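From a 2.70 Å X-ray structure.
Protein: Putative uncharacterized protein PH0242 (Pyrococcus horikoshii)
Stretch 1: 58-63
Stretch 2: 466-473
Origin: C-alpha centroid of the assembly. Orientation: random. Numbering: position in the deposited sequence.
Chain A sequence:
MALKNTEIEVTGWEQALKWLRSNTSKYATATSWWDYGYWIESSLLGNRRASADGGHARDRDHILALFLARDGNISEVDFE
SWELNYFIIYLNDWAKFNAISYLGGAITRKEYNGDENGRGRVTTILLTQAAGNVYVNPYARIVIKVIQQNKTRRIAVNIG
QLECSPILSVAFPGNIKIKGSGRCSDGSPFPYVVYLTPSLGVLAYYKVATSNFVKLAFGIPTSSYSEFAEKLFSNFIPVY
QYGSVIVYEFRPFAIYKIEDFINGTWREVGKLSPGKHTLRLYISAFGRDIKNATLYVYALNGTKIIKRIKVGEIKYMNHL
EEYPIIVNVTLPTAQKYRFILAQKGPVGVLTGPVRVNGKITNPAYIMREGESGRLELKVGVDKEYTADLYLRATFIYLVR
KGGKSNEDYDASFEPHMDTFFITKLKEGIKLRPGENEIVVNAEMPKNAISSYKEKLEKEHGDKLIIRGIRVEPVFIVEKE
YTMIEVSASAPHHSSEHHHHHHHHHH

Stretch 1 58-63: RDRDHI
Stretch 2 (466-473) IRGIRVEP

This is a small, polar contact, burying 352 Å² in all, in which the first residues of a helical segment rest on one β-strand and are held there chiefly by a bidentate aspartate–arginine salt bridge. Residues 466–473 form a continuous strand, mostly extended (phi/psi −128/149 at Arg470), although Arg467 departs from it at −114/−16. In the other stretch, residues 59–63 all have helical torsions, from −76/−44 at Asp59 to −77/−45 at Ile63, and His62 N bonds to Asp59 O at 3.3 Å.

The backbones come nearest at Asp59 and Gly468, with CA atoms 4.9 Å apart. Glycine suits this point: an ideal CB would lie 2.3 Å from Asp59 CB, a clash, whereas its absence lets Asp59 CB sit 3.6 Å from Gly468 CA and 3.4 Å from Arg467 O.

Asp59, chi1 p (54°), points toward the strand. Its OD2 accepts from Arg470 NE at 3.1 Å and its OD1 from Arg470 NH2 at 3.2 Å, so the carboxylate meets the guanidinium edge near its plane. OD1 also accepts from Arg60 N at 2.6 Å, tying the salt bridge to the helical backbone. Arg470 reaches it with chi1–chi3 m, t, t.

Arg60 (m, t, t) leaves its backbone sideways, yet its end comes nearer the strand. Its guanidinium stacks flat on that of Arg470, centres 4.1 Å apart and planes at 12°; Arg60 NH2 and Arg470 NH1 are 3.5 Å apart. Such like-charged stacking is tolerable where anions are close: Asp59 pairs with Arg470, and Glu472 OE1 lies 4.1 Å from Arg60 NH2, beyond a salt bridge. A water links them, accepting from Arg60 NH2 at 2.8 Å and donating to Glu472 OE2 at 2.6 Å.

Farther along, His62 (m, chi2 −79°) places NE2 3.0 Å from CD of Arg467 (chi1 m), a tight packing contact.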

# COMPACT_ATOMS: atom_id res chain seq x y z
N ARG A 58 7.68 -13.64 -8.09
CA ARG A 58 6.67 -14.56 -7.58
C ARG A 58 6.74 -14.80 -6.06
O ARG A 58 5.80 -15.34 -5.48
CB ARG A 58 6.74 -15.90 -8.31
CG ARG A 58 5.63 -16.70 -7.95
N ASP A 59 7.85 -14.44 -5.42
CA ASP A 59 7.88 -14.46 -3.95
C ASP A 59 7.10 -13.23 -3.44
O ASP A 59 6.27 -13.34 -2.52
CB ASP A 59 9.31 -14.47 -3.41
CG ASP A 59 10.16 -13.35 -3.97
OD1 ASP A 59 9.72 -12.70 -4.95
OD2 ASP A 59 11.26 -13.09 -3.41
N ARG A 60 7.36 -12.08 -4.10
CA ARG A 60 6.68 -10.82 -3.82
C ARG A 60 5.16 -10.84 -4.11
O ARG A 60 4.43 -10.03 -3.55
CB ARG A 60 7.37 -9.65 -4.53
CG ARG A 60 8.68 -9.26 -3.88
CD ARG A 60 9.30 -8.05 -4.53
NE ARG A 60 10.52 -7.66 -3.82
CZ ARG A 60 11.21 -6.54 -4.05
NH1 ARG A 60 10.80 -5.69 -4.98
NH2 ARG A 60 12.32 -6.25 -3.35
N ASP A 61 4.71 -11.78 -4.94
CA ASP A 61 3.28 -11.97 -5.20
C ASP A 61 2.49 -12.18 -3.92
O ASP A 61 1.38 -11.65 -3.77
CB ASP A 61 3.06 -13.20 -6.10
CG ASP A 61 3.33 -12.92 -7.61
OD1 ASP A 61 3.89 -11.85 -7.99
OD2 ASP A 61 2.96 -13.82 -8.42
N HIS A 62 3.04 -12.96 -3.00
CA HIS A 62 2.37 -13.27 -1.74
C HIS A 62 2.25 -12.03 -0.90
O HIS A 62 1.25 -11.87 -0.16
CB HIS A 62 3.11 -14.34 -0.96
CG HIS A 62 3.03 -15.69 -1.60
ND1 HIS A 62 1.95 -16.48 -1.49
CD2 HIS A 62 3.94 -16.37 -2.42
CE1 HIS A 62 2.15 -17.62 -2.17
NE2 HIS A 62 3.37 -17.55 -2.75
N ILE A 63 3.24 -11.15 -1.02
CA ILE A 63 3.22 -9.93 -0.25
C ILE A 63 2.25 -8.90 -0.85
O ILE A 63 1.42 -8.29 -0.13
CB ILE A 63 4.64 -9.40 0.02
CG1 ILE A 63 5.49 -10.51 0.66
CG2 ILE A 63 4.60 -8.17 0.91
CD1 ILE A 63 4.85 -11.25 1.83
N ILE A 466 8.95 -21.86 2.27
CA ILE A 466 9.74 -20.68 1.90
C ILE A 466 9.45 -20.39 0.44
O ILE A 466 9.47 -21.29 -0.38
CB ILE A 466 11.24 -20.93 2.06
CG1 ILE A 466 11.59 -21.55 3.43
CG2 ILE A 466 12.04 -19.69 1.73
CD1 ILE A 466 11.83 -20.59 4.58
N ARG A 467 9.18 -19.14 0.10
CA ARG A 467 8.83 -18.83 -1.29
C ARG A 467 9.87 -17.95 -1.96
O ARG A 467 9.90 -17.86 -3.17
CB ARG A 467 7.46 -18.18 -1.35
CG ARG A 467 6.30 -19.13 -1.11
CD ARG A 467 5.65 -19.44 -2.44
NE ARG A 467 6.10 -20.69 -2.99
CZ ARG A 467 5.32 -21.76 -3.15
NH1 ARG A 467 4.02 -21.70 -2.82
NH2 ARG A 467 5.82 -22.87 -3.65
N GLY A 468 10.75 -17.31 -1.19
CA GLY A 468 11.81 -16.51 -1.78
C GLY A 468 12.77 -16.08 -0.70
O GLY A 468 12.36 -15.88 0.43
N ILE A 469 14.05 -15.97 -1.04
CA ILE A 469 15.07 -15.45 -0.16
C ILE A 469 15.91 -14.53 -1.01
O ILE A 469 16.29 -14.89 -2.10
CB ILE A 469 15.97 -16.57 0.41
CG1 ILE A 469 15.18 -17.44 1.38
CG2 ILE A 469 17.19 -15.99 1.10
CD1 ILE A 469 15.82 -18.77 1.72
N ARG A 470 16.21 -13.33 -0.51
CA ARG A 470 16.99 -12.38 -1.28
C ARG A 470 18.15 -11.87 -0.46
O ARG A 470 18.04 -11.75 0.78
CB ARG A 470 16.14 -11.19 -1.69
CG ARG A 470 14.95 -11.59 -2.50
CD ARG A 470 14.26 -10.39 -3.06
NE ARG A 470 13.24 -10.80 -4.00
CZ ARG A 470 12.89 -10.09 -5.06
NH1 ARG A 470 13.49 -8.93 -5.30
NH2 ARG A 470 11.96 -10.57 -5.86
N VAL A 471 19.24 -11.56 -1.15
CA VAL A 471 20.38 -10.94 -0.51
C VAL A 471 20.71 -9.77 -1.40
O VAL A 471 21.05 -9.94 -2.57
CB VAL A 471 21.57 -11.91 -0.39
CG1 VAL A 471 22.80 -11.19 0.13
CG2 VAL A 471 21.18 -13.07 0.53
N GLU A 472 20.59 -8.57 -0.83
CA GLU A 472 20.51 -7.38 -1.64
C GLU A 472 21.36 -6.31 -1.04
O GLU A 472 21.50 -6.25 0.17
CB GLU A 472 19.08 -6.87 -1.70
CG GLU A 472 18.08 -7.78 -2.40
CD GLU A 472 16.70 -7.17 -2.44
OE1 GLU A 472 16.42 -6.43 -3.40
OE2 GLU A 472 15.90 -7.41 -1.51
N PRO A 473 21.94 -5.46 -1.90
CA PRO A 473 22.63 -4.30 -1.40
C PRO A 473 21.60 -3.19 -1.16
O PRO A 473 20.68 -3.02 -1.95
CB PRO A 473 23.56 -3.95 -2.54
CG PRO A 473 22.79 -4.35 -3.74
CD PRO A 473 22.11 -5.62 -3.34
O HOH W 1 13.36 -7.53 -1.04